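Local structure of yersinopine synthase (Yersinia pestis, 6C4M) at residues H116-A119 / V120-I124; I95-L98 / A99-V102; S144-M147 / V148-L151; E405-H408 / K409-L413; I124-A127 / A128-Q131. The protein catalyses the NADPH-dependent reductive condensation of pyruvate with an amine intermediate, the last step in biosynthesis of the metallophore yersinopine. All blocks are in the same frame, centred on the assembly; numbering follows the deposited sequence.

Interaction 1: residues H116-A119 / V120-I124; sequences HYYA and VLQQI. With NAP (NADP nicotinamide-adenine-dinucleotide phosphate), chain B.
H116 sits at the N-cap of the short helix 117-121, and its O accepts from V120 N at 3.1 Å, beginning a run of i to i+4 bonds in which L121 N reaches Y117 O at 2.8 Å and Q122 N reaches Y118 O. A type I turn spans L121 to I124. The side chain of Q122 folds back over Y118: chi1 (-77°) sets CG over one face of the phenol ring, 3.9 Å from the ring centroid and displaced toward the rim, and the bend at chi2 (-61°) turns the amide along the ring toward the hydroxyl. The contact of CG with the ring is a CH-pi contact. The amide plane is turned 29° from that of the ring. Q123 behaves differently, its extended chain bringing NE2 to A119 O at 3.0 Å. The carbonyl lies close to the plane of the Q123 amide, whereas the donor stands well above the carbonyl plane. V120 CG2 lies close to H116 O, the carbonyl that also receives V120 N. The H116 imidazole leads away from the helix to the cofactor, where the NADP adenine lies over one face of the ring and N1A is 3.0 Å from CE1. Helix 117-121 belongs to the beta-alpha-beta unit between strands 107-110 and 134-137 of a Rossmann-type nucleotide-binding fold. Because the H116 carbonyl takes the first helical bond while its ring meets the adenine, the start of the helix is tied to the cofactor site, and the Q123 amide gives A119 O a side-chain donor.

Interaction 2: residues I95-L98 / A99-V102; sequences IDQL and AQAV
I95 and Q100 run past each other in opposite directions, so that I95 CG2 packs on the CB of Q100 at 3.7 Å and the amide end of the glutamine comes back along the turn. With chi1 near -68° and the chain extended beyond CG, Q100 carries OE1 over the backbone to 3.7 Å from Q97 CB. Beside it, D96 points the same way as Q100, with carboxylate and amide planes 29° apart. Their oxygens, D96 OD1 and Q100 OE1, stay 4.0 Å apart; the stronger partner of this carboxylate is K63, whose NZ forms a salt bridge with OD2. At the other end of I95, CD1 reaches the methyl of A101 at 4.1 Å. The chain makes two overlapping i to i+3 turns, of 3-10 type, in the loop between strands 93-95 and 107-110 of the Rossmann-type sheet, which bring Q100 back beside I95 and D96: Q100 N donates to Q97 O and A101 N to L98 O, each at 2.8 Å. Both donors stand well above the carbonyl planes. A101 is next the centre of an inverse gamma turn, closed by a weak bond from V102 N to Q100 O. The side chain of Q97, bent at chi2, turns its amide outward, and a water spans the gap by donating to Q97 OE1 at 2.8 Å and accepting from A99 N. L98 and A101 face the sheet, L98 packing on L28 and Y52 and A101 on L26, while Q97 touches P55 of the NADP-binding loop.

Interaction 3: residues S144-M147 / V148-L151; sequences SGLM and VQNL
M147, V148 and L146 have the most surface buried along this turn of helix 144-154, and each makes its contacts in its own way. M147 has CG anti to its own nitrogen (chi1 -156°) and a chain bent at both chi2 and chi3, which carries the methyl forward along the helix toward L151. Its CE consequently crosses the L151 side chain and meets CD1 at 3.7 Å, with V148 CG2 a little farther off at 4.2 Å. V148 is held against the preceding turn, where CG2 lies 3.3 Å from S144 O, the carbonyl that also accepts V148 N at 2.9 Å. L146 points to another side of the helix, and its CD2 comes within 4.0 Å of OE1 of the extended Q149 chain. Regular i to i+4 bonds from Q149, N150 and L151 back to G145, L146 and M147 complete the backbone. The helix is the connection of the beta-alpha-beta unit between strands 134-137 and 161-165. V148 and L151 pack on L121 of helix 117-121, M147 reaches Y118 there as well as Q462 and I466 of helix 459-471, and Q149 touches L247 of helix 247-251.

Interaction 4: residues E405-H408 / K409-L413; sequences EDVH and KLRTL
The R411 guanidinium and the V407 side chain lie side by side, pointing the same way, with NH2 4.2 Å from V407 CG1; the methyl approaches the flat group at a slant. The group is fixed from outside this turn, by a salt bridge from NH1 to D457 and a hydrogen bond from NH2 to Q435. The H408 imidazole, whose ND1 bonds to D115, projects from the helix, and within this turn the residue touches its successors through CB and backbone. The E405 carboxylate has K409 nearby: OE1 and NZ are 4.5 Å apart, beyond a salt bridge, although the opposite charges may still favour this placement. With chi1 of K409 at -72° its CG lies 3.3 Å from E405 O, and the chain beyond is extended, running back toward the carboxylate. D406, one residue on, bonds through OD1 to ND1 of H260, the probable proton donor/acceptor, and so may help to position that ring. The backbone is a regular alpha-helix: K409 N donates to E405 O at 2.9 Å, L410 N to D406 O, R411 N to V407 O at 2.8 Å, and T412 N to H408 O. All this belongs to helix 401-419, whose E405 end comes near the bound NADP. L410 and V407 pack on L431 of helix 425-445, L410 also on L303 and Y307 of helix 294-313, while T412 lies against Q462 and I466 of helix 459-471.

Interaction 5: residues I124-A127 / A128-Q131; sequences IPWA and ALPQ
Two torsions bring I124 and L129 together: the branch CG2 of I124 is trans to the backbone nitrogen (CG1 takes chi1 -72°), and L129 holds CG trans to its carbonyl carbon at chi1 -64°, so the two side chains meet at about a right angle with CG2 and CD1 3.7 Å apart. They meet across a 3-10 turn that follows an inverse gamma turn centred on P125, in the link from helix 117-121 to strand 134-137, that is, within a beta-alpha-beta unit of the Rossmann-type domain. The turn is built on two i to i+3 bonds: A128 N to P125 O at 2.8 Å and L129 N to W126 O at 3.0 Å. In each the donor stands well above the carbonyl plane. The A128 methyl, lying 3.4 Å from P125 O, also comes to 4.4 Å from P125 CG, a loose apolar touch. L129 lies deeper, its carbonyl oxygen accepting from K157 NZ. V102, in the loop between strands 93-95 and 107-110, packs on P125 and A128, and the backbone of A128 bonds to G103. I124 and W126 both pack on L108 of strand 107-110, while W126 NE1 makes a weak hydrogen bond to L121 O of helix 117-121. The indole is thus held at its nitrogen, and it receives neighbours at its carbons: L129 CD1 comes obliquely to 4.3 Å from CE3, and I124 CG2 lies 3.6 Å above the indole plane, over its centre.

Overall arrangement
Interactions 1, 2, 3 and 5 all belong to the Rossmann-type part of the chain. Interactions 1 and 3 pack helix against helix through L121 and V148, whereas interactions 1 and 5 share I124, and interaction 2 touches both through L98, A101 and V102. Interactions 3 and 4 are buried regular helix; interactions 1, 2 and 5 are partly buried, the last two being 3-10 turns with i to i+3 bonds in surface loops. Interaction 4 stands apart, touching none of the others. Of its polar side chains, D406 meets the probable catalytic H260, and H408 and R411 bond to loops and a neighbouring helix; interaction 1 meets the NADP adenine. Interactions 3 and 5 are packing away from annotated sites.

Interaction 1: residues H116-A119 / V120-I124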
# COMPACT_ATOMS: atom_id res chain seq x y z
N HIS A 116 -9.48 -31.69 10.45
CA HIS A 116 -9.15 -33.07 10.78
C HIS A 116 -9.78 -33.53 12.09
O HIS A 116 -9.52 -34.66 12.52
CB HIS A 116 -7.63 -33.25 10.82
CG HIS A 116 -7.00 -33.25 9.47
ND1 HIS A 116 -6.78 -34.42 8.76
CD2 HIS A 116 -6.59 -32.23 8.66
CE1 HIS A 116 -6.25 -34.12 7.58
NE2 HIS A 116 -6.12 -32.80 7.50
N TYR A 117 -10.62 -32.71 12.72
CA TYR A 117 -11.32 -33.15 13.93
C TYR A 117 -12.14 -34.39 13.64
O TYR A 117 -12.14 -35.34 14.41
CB TYR A 117 -12.24 -32.07 14.44
CG TYR A 117 -11.57 -30.84 15.05
CD1 TYR A 117 -10.21 -30.82 15.31
CD2 TYR A 117 -12.32 -29.73 15.37
CE1 TYR A 117 -9.61 -29.72 15.87
CE2 TYR A 117 -11.73 -28.63 15.92
CZ TYR A 117 -10.37 -28.63 16.20
OH TYR A 117 -9.76 -27.52 16.77
N TYR A 118 -12.89 -34.38 12.53
CA TYR A 118 -13.80 -35.48 12.25
C TYR A 118 -13.03 -36.78 12.12
O TYR A 118 -13.37 -37.78 12.78
CB TYR A 118 -14.59 -35.21 10.98
CG TYR A 118 -15.47 -36.36 10.51
CD1 TYR A 118 -16.64 -36.67 11.19
CD2 TYR A 118 -15.13 -37.13 9.40
CE1 TYR A 118 -17.46 -37.72 10.78
CE2 TYR A 118 -15.94 -38.19 8.98
CZ TYR A 118 -17.10 -38.47 9.68
OH TYR A 118 -17.94 -39.49 9.28
N ALA A 119 -11.99 -36.77 11.29
CA ALA A 119 -11.21 -37.98 11.03
C ALA A 119 -10.59 -38.50 12.31
O ALA A 119 -10.53 -39.72 12.54
CB ALA A 119 -10.15 -37.68 9.95
N VAL A 120 -10.17 -37.60 13.20
CA VAL A 120 -9.58 -37.98 14.48
C VAL A 120 -10.65 -38.55 15.40
O VAL A 120 -10.53 -39.67 15.91
CB VAL A 120 -8.86 -36.78 15.12
CG1 VAL A 120 -8.47 -37.10 16.60
CG2 VAL A 120 -7.62 -36.41 14.32
N LEU A 121 -11.73 -37.80 15.61
CA LEU A 121 -12.73 -38.22 16.58
C LEU A 121 -13.35 -39.57 16.22
O LEU A 121 -13.68 -40.35 17.12
CB LEU A 121 -13.80 -37.13 16.73
CG LEU A 121 -13.27 -35.87 17.43
CD1 LEU A 121 -14.29 -34.76 17.29
CD2 LEU A 121 -12.92 -36.07 18.88
N GLN A 122 -13.48 -39.88 14.92
CA GLN A 122 -14.04 -41.16 14.49
C GLN A 122 -13.15 -42.34 14.84
O GLN A 122 -13.63 -43.49 14.88
CB GLN A 122 -14.27 -41.17 12.97
CG GLN A 122 -15.52 -40.39 12.48
CD GLN A 122 -16.85 -40.94 13.02
OE1 GLN A 122 -17.14 -40.84 14.21
NE2 GLN A 122 -17.66 -41.50 12.15
N GLN A 123 -11.87 -42.10 15.07
CA GLN A 123 -10.95 -43.16 15.42
C GLN A 123 -10.79 -43.35 16.93
O GLN A 123 -10.07 -44.26 17.34
CB GLN A 123 -9.58 -42.89 14.80
CG GLN A 123 -9.52 -43.06 13.26
CD GLN A 123 -8.18 -42.61 12.69
OE1 GLN A 123 -7.17 -43.29 12.82
NE2 GLN A 123 -8.17 -41.43 12.08
N ILE A 124 -11.40 -42.52 17.77
CA ILE A 124 -11.20 -42.62 19.21
C ILE A 124 -12.15 -43.67 19.78
O ILE A 124 -13.38 -43.60 19.56
CB ILE A 124 -11.38 -41.27 19.92
CG1 ILE A 124 -10.18 -40.37 19.60
CG2 ILE A 124 -11.51 -41.48 21.46
CD1 ILE A 124 -10.43 -38.97 19.81
PA NAP B . 0.13 -28.26 12.81
O1A NAP B . -1.18 -27.58 12.69
O2A NAP B . 1.03 -28.01 11.57
O5B NAP B . -0.16 -29.87 12.99
C5B NAP B . -0.64 -30.25 14.30
C4B NAP B . -0.80 -31.78 14.30
O4B NAP B . -1.82 -32.12 13.17
C3B NAP B . 0.29 -32.39 14.01
O3B NAP B . 0.41 -33.64 14.76
C2B NAP B . 0.18 -32.76 12.41
O2B NAP B . 1.00 -33.94 12.11
C1B NAP B . -1.06 -33.03 12.20
N9A NAP B . -1.39 -32.50 10.88
C8A NAP B . -1.18 -31.35 10.23
N7A NAP B . -1.72 -31.52 9.02
C5A NAP B . -2.26 -32.78 8.95
C6A NAP B . -2.92 -33.37 7.91
N6A NAP B . -3.28 -32.97 6.55
N1A NAP B . -3.37 -34.63 8.04
C2A NAP B . -3.18 -35.31 9.22
N3A NAP B . -2.53 -34.72 10.26
C4A NAP B . -2.06 -33.42 10.11
O3 NAP B . 0.89 -27.67 14.16
PN NAP B . 0.50 -26.45 15.13
O1N NAP B . 0.93 -26.89 16.46
O2N NAP B . 1.29 -25.23 14.60
O5D NAP B . -1.11 -26.00 15.13
C5D NAP B . -2.03 -26.50 16.13
C4D NAP B . -3.40 -25.87 15.82
O4D NAP B . -3.30 -24.28 15.97
C3D NAP B . -3.83 -26.07 14.60
O3D NAP B . -5.34 -26.01 14.67
C2D NAP B . -3.40 -24.85 13.77
O2D NAP B . -4.33 -24.63 12.81
C1D NAP B . -3.50 -23.72 14.81
N1N NAP B . -2.52 -22.62 14.64
C2N NAP B . -1.29 -22.67 15.19
C3N NAP B . -0.42 -21.57 15.01
C7N NAP B . 1.00 -21.58 15.62
O7N NAP B . 1.55 -20.59 15.90
N7N NAP B . 1.62 -22.86 15.81
C4N NAP B . -0.81 -20.48 14.29
C5N NAP B . -2.04 -20.44 13.75
C6N NAP B . -2.91 -21.52 13.92
P2B NAP B . 2.65 -33.76 11.77
O1X NAP B . 2.76 -33.35 10.31
O2X NAP B . 3.25 -32.70 12.63
O3X NAP B . 3.34 -35.10 11.95

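Interaction 2: residues I95-L98 / A99-V102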
# COMPACT_ATOMS: atom_id res chain seq x y z
N ILE A 95 1.63 -41.90 22.11
CA ILE A 95 1.04 -42.88 21.21
C ILE A 95 1.04 -42.31 19.80
O ILE A 95 1.08 -41.10 19.59
CB ILE A 95 -0.39 -43.26 21.62
CG1 ILE A 95 -1.23 -41.99 21.78
CG2 ILE A 95 -0.36 -44.14 22.89
CD1 ILE A 95 -2.73 -42.25 22.02
N ASP A 96 0.98 -43.22 18.83
CA ASP A 96 0.86 -42.85 17.43
C ASP A 96 -0.28 -43.59 16.74
O ASP A 96 -0.35 -43.58 15.52
CB ASP A 96 2.18 -43.09 16.69
CG ASP A 96 2.50 -44.56 16.52
OD1 ASP A 96 1.78 -45.38 17.11
OD2 ASP A 96 3.49 -44.87 15.82
N GLN A 97 -1.17 -44.19 17.50
CA GLN A 97 -2.38 -44.80 16.97
C GLN A 97 -3.51 -44.39 17.88
O GLN A 97 -3.43 -44.56 19.10
CB GLN A 97 -2.28 -46.35 16.92
CG GLN A 97 -1.43 -46.92 15.79
CD GLN A 97 -1.80 -46.39 14.40
OE1 GLN A 97 -2.98 -46.32 14.02
NE2 GLN A 97 -0.79 -45.99 13.64
N LEU A 98 -4.56 -43.81 17.30
CA LEU A 98 -5.68 -43.32 18.09
C LEU A 98 -6.45 -44.45 18.74
O LEU A 98 -7.10 -44.24 19.78
CB LEU A 98 -6.57 -42.49 17.18
CG LEU A 98 -5.92 -41.16 16.76
CD1 LEU A 98 -6.63 -40.59 15.54
CD2 LEU A 98 -5.99 -40.19 17.90
N ALA A 99 -6.39 -45.65 18.17
CA ALA A 99 -6.95 -46.80 18.87
C ALA A 99 -6.27 -47.02 20.21
O ALA A 99 -6.83 -47.73 21.05
CB ALA A 99 -6.83 -48.05 18.01
N GLN A 100 -5.10 -46.44 20.44
CA GLN A 100 -4.47 -46.50 21.76
C GLN A 100 -4.86 -45.32 22.66
O GLN A 100 -4.30 -45.19 23.76
CB GLN A 100 -2.94 -46.55 21.63
CG GLN A 100 -2.38 -47.84 21.01
CD GLN A 100 -0.91 -47.69 20.61
OE1 GLN A 100 -0.49 -46.64 20.09
NE2 GLN A 100 -0.12 -48.73 20.84
N ALA A 101 -5.79 -44.46 22.23
CA ALA A 101 -6.25 -43.33 23.06
C ALA A 101 -7.31 -43.85 24.03
O ALA A 101 -8.52 -43.71 23.83
CB ALA A 101 -6.79 -42.20 22.18
N VAL A 102 -6.83 -44.50 25.10
CA VAL A 102 -7.67 -45.23 26.04
C VAL A 102 -7.15 -45.05 27.46
O VAL A 102 -5.98 -44.74 27.68
CB VAL A 102 -7.73 -46.74 25.73
CG1 VAL A 102 -8.20 -46.96 24.32
CG2 VAL A 102 -6.38 -47.38 25.95
O HOH W 1 -5.45 -46.37 15.27

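Interaction 3: residues S144-M147 / V148-L151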
# COMPACT_ATOMS: atom_id res chain seq x y z
N SER A 144 -17.40 -26.47 14.21
CA SER A 144 -16.62 -27.53 14.83
C SER A 144 -17.33 -28.08 16.06
O SER A 144 -17.42 -29.29 16.25
CB SER A 144 -15.23 -27.00 15.19
OG SER A 144 -14.51 -26.71 14.02
N GLY A 145 -17.83 -27.19 16.91
CA GLY A 145 -18.39 -27.62 18.18
C GLY A 145 -19.66 -28.42 17.99
O GLY A 145 -19.86 -29.43 18.64
N LEU A 146 -20.56 -27.94 17.13
CA LEU A 146 -21.76 -28.70 16.82
C LEU A 146 -21.41 -30.09 16.31
O LEU A 146 -22.06 -31.07 16.67
CB LEU A 146 -22.59 -27.96 15.78
CG LEU A 146 -23.37 -26.76 16.25
CD1 LEU A 146 -23.83 -25.89 15.07
CD2 LEU A 146 -24.55 -27.20 17.09
N MET A 147 -20.41 -30.18 15.43
CA MET A 147 -20.00 -31.46 14.87
C MET A 147 -19.51 -32.40 15.98
O MET A 147 -19.92 -33.56 16.06
CB MET A 147 -18.91 -31.24 13.84
CG MET A 147 -18.78 -32.34 12.79
SD MET A 147 -17.05 -32.53 12.29
CE MET A 147 -16.65 -33.44 13.84
N VAL A 148 -18.60 -31.90 16.81
CA VAL A 148 -18.08 -32.71 17.91
C VAL A 148 -19.19 -33.12 18.87
O VAL A 148 -19.21 -34.26 19.36
CB VAL A 148 -16.96 -31.94 18.62
CG1 VAL A 148 -16.52 -32.63 19.91
CG2 VAL A 148 -15.82 -31.79 17.64
N GLN A 149 -20.12 -32.21 19.19
CA GLN A 149 -21.24 -32.60 20.05
C GLN A 149 -21.97 -33.80 19.49
O GLN A 149 -22.35 -34.73 20.22
CB GLN A 149 -22.26 -31.47 20.18
CG GLN A 149 -21.94 -30.35 21.11
CD GLN A 149 -23.11 -29.40 21.17
OE1 GLN A 149 -23.04 -28.32 20.62
NE2 GLN A 149 -24.22 -29.84 21.76
N ASN A 150 -22.25 -33.73 18.19
CA ASN A 150 -23.03 -34.78 17.55
C ASN A 150 -22.34 -36.13 17.68
O ASN A 150 -22.97 -37.14 18.03
CB ASN A 150 -23.25 -34.43 16.07
CG ASN A 150 -24.15 -35.40 15.38
OD1 ASN A 150 -23.71 -36.46 14.94
ND2 ASN A 150 -25.43 -35.07 15.31
N LEU A 151 -21.03 -36.17 17.41
CA LEU A 151 -20.30 -37.44 17.52
C LEU A 151 -20.30 -37.95 18.95
O LEU A 151 -20.49 -39.14 19.21
CB LEU A 151 -18.87 -37.27 17.03
CG LEU A 151 -18.64 -36.89 15.55
CD1 LEU A 151 -17.14 -36.79 15.27
CD2 LEU A 151 -19.27 -37.90 14.62

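Interaction 4: residues E405-H408 / K409-L413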
# COMPACT_ATOMS: atom_id res chain seq x y z
N GLU A 405 -6.36 -26.68 4.15
CA GLU A 405 -7.22 -26.57 5.34
C GLU A 405 -8.36 -25.59 5.11
O GLU A 405 -9.51 -25.86 5.50
CB GLU A 405 -6.37 -26.14 6.55
CG GLU A 405 -5.39 -27.22 7.10
CD GLU A 405 -4.44 -26.66 8.18
OE1 GLU A 405 -4.76 -25.60 8.77
OE2 GLU A 405 -3.38 -27.28 8.42
N ASP A 406 -8.07 -24.48 4.41
CA ASP A 406 -9.05 -23.41 4.20
C ASP A 406 -10.13 -23.85 3.23
O ASP A 406 -11.31 -23.52 3.39
CB ASP A 406 -8.34 -22.15 3.70
CG ASP A 406 -7.14 -21.77 4.57
OD1 ASP A 406 -7.32 -21.15 5.66
OD2 ASP A 406 -6.02 -22.16 4.20
N VAL A 407 -9.74 -24.62 2.22
CA VAL A 407 -10.72 -25.15 1.29
C VAL A 407 -11.67 -26.09 2.02
O VAL A 407 -12.90 -26.00 1.88
CB VAL A 407 -10.01 -25.81 0.11
CG1 VAL A 407 -10.97 -26.56 -0.74
CG2 VAL A 407 -9.32 -24.67 -0.72
N HIS A 408 -11.13 -27.01 2.82
CA HIS A 408 -11.98 -27.92 3.58
C HIS A 408 -12.93 -27.14 4.50
O HIS A 408 -14.15 -27.38 4.50
CB HIS A 408 -11.12 -28.87 4.41
CG HIS A 408 -10.36 -29.87 3.60
ND1 HIS A 408 -9.24 -30.49 4.08
CD2 HIS A 408 -10.57 -30.36 2.35
CE1 HIS A 408 -8.77 -31.33 3.17
NE2 HIS A 408 -9.55 -31.26 2.11
N LYS A 409 -12.41 -26.17 5.24
CA LYS A 409 -13.27 -25.47 6.19
C LYS A 409 -14.39 -24.72 5.48
O LYS A 409 -15.54 -24.72 5.94
CB LYS A 409 -12.45 -24.52 7.04
CG LYS A 409 -11.54 -25.20 8.07
CD LYS A 409 -10.60 -24.14 8.66
CE LYS A 409 -9.47 -24.75 9.46
NZ LYS A 409 -8.58 -23.69 10.03
N LEU A 410 -14.07 -24.09 4.34
CA LEU A 410 -15.06 -23.31 3.65
C LEU A 410 -16.03 -24.20 2.90
O LEU A 410 -17.23 -23.91 2.85
CB LEU A 410 -14.37 -22.30 2.72
CG LEU A 410 -15.27 -21.42 1.86
CD1 LEU A 410 -16.17 -20.62 2.77
CD2 LEU A 410 -14.40 -20.51 1.00
N ARG A 411 -15.55 -25.30 2.31
CA ARG A 411 -16.47 -26.20 1.63
C ARG A 411 -17.50 -26.77 2.59
O ARG A 411 -18.69 -26.86 2.26
CB ARG A 411 -15.72 -27.35 0.95
CG ARG A 411 -16.67 -28.38 0.28
CD ARG A 411 -15.91 -29.37 -0.58
NE ARG A 411 -15.04 -28.66 -1.53
CZ ARG A 411 -14.38 -29.23 -2.52
NH1 ARG A 411 -14.52 -30.54 -2.71
NH2 ARG A 411 -13.61 -28.49 -3.32
N THR A 412 -17.07 -27.18 3.79
CA THR A 412 -18.02 -27.69 4.77
C THR A 412 -19.12 -26.66 5.01
O THR A 412 -20.31 -26.99 4.98
CB THR A 412 -17.31 -28.07 6.08
OG1 THR A 412 -16.44 -29.19 5.85
CG2 THR A 412 -18.34 -28.46 7.16
N LEU A 413 -18.74 -25.39 5.21
CA LEU A 413 -19.74 -24.35 5.48
C LEU A 413 -20.60 -24.04 4.26
O LEU A 413 -21.80 -23.77 4.41
CB LEU A 413 -19.04 -23.09 5.97
CG LEU A 413 -18.33 -23.26 7.31
CD1 LEU A 413 -17.38 -22.12 7.64
CD2 LEU A 413 -19.37 -23.36 8.37

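Interaction 5: residues I124-A127 / A128-Q131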
# COMPACT_ATOMS: atom_id res chain seq x y z
N ILE A 124 -11.40 -42.52 17.77
CA ILE A 124 -11.20 -42.62 19.21
C ILE A 124 -12.15 -43.67 19.78
O ILE A 124 -13.38 -43.60 19.56
CB ILE A 124 -11.38 -41.27 19.92
CG1 ILE A 124 -10.18 -40.37 19.60
CG2 ILE A 124 -11.51 -41.48 21.46
CD1 ILE A 124 -10.43 -38.97 19.81
N PRO A 125 -11.66 -44.62 20.54
CA PRO A 125 -12.53 -45.65 21.16
C PRO A 125 -13.12 -45.11 22.46
O PRO A 125 -12.62 -45.32 23.57
CB PRO A 125 -11.57 -46.81 21.38
CG PRO A 125 -10.27 -46.12 21.70
CD PRO A 125 -10.24 -44.87 20.83
N TRP A 126 -14.22 -44.38 22.29
CA TRP A 126 -14.83 -43.63 23.38
C TRP A 126 -15.16 -44.53 24.55
O TRP A 126 -15.05 -44.12 25.71
CB TRP A 126 -16.08 -42.92 22.85
CG TRP A 126 -15.77 -41.95 21.74
CD1 TRP A 126 -16.07 -42.08 20.42
CD2 TRP A 126 -15.09 -40.70 21.88
NE1 TRP A 126 -15.64 -40.99 19.73
CE2 TRP A 126 -15.02 -40.13 20.60
CE3 TRP A 126 -14.54 -40.02 22.97
CZ2 TRP A 126 -14.42 -38.90 20.38
CZ3 TRP A 126 -13.93 -38.80 22.74
CH2 TRP A 126 -13.88 -38.26 21.45
N ALA A 127 -15.57 -45.78 24.26
CA ALA A 127 -15.95 -46.70 25.32
C ALA A 127 -14.80 -46.95 26.26
O ALA A 127 -15.01 -47.24 27.44
CB ALA A 127 -16.44 -48.04 24.73
N ALA A 128 -13.57 -46.81 25.77
CA ALA A 128 -12.38 -47.07 26.58
C ALA A 128 -11.88 -45.84 27.30
O ALA A 128 -10.74 -45.84 27.78
CB ALA A 128 -11.28 -47.65 25.70
N LEU A 129 -12.68 -44.78 27.36
CA LEU A 129 -12.37 -43.55 28.10
C LEU A 129 -13.51 -43.33 29.09
O LEU A 129 -14.34 -42.43 28.90
CB LEU A 129 -12.18 -42.36 27.15
CG LEU A 129 -10.99 -42.50 26.19
CD1 LEU A 129 -11.03 -41.47 25.08
CD2 LEU A 129 -9.70 -42.39 26.97
N PRO A 130 -13.58 -44.13 30.16
CA PRO A 130 -14.74 -44.07 31.07
C PRO A 130 -14.81 -42.81 31.90
O PRO A 130 -15.89 -42.45 32.37
CB PRO A 130 -14.54 -45.31 31.97
CG PRO A 130 -13.04 -45.56 31.94
CD PRO A 130 -12.60 -45.16 30.56
N GLN A 131 -13.69 -42.10 32.07
CA GLN A 131 -13.67 -40.92 32.93
C GLN A 131 -13.52 -39.63 32.14
O GLN A 131 -13.21 -38.58 32.71
CB GLN A 131 -12.55 -41.05 33.93
CG GLN A 131 -12.66 -42.26 34.78
CD GLN A 131 -11.93 -42.06 36.04
OE1 GLN A 131 -10.70 -42.16 36.08
NE2 GLN A 131 -12.66 -41.73 37.09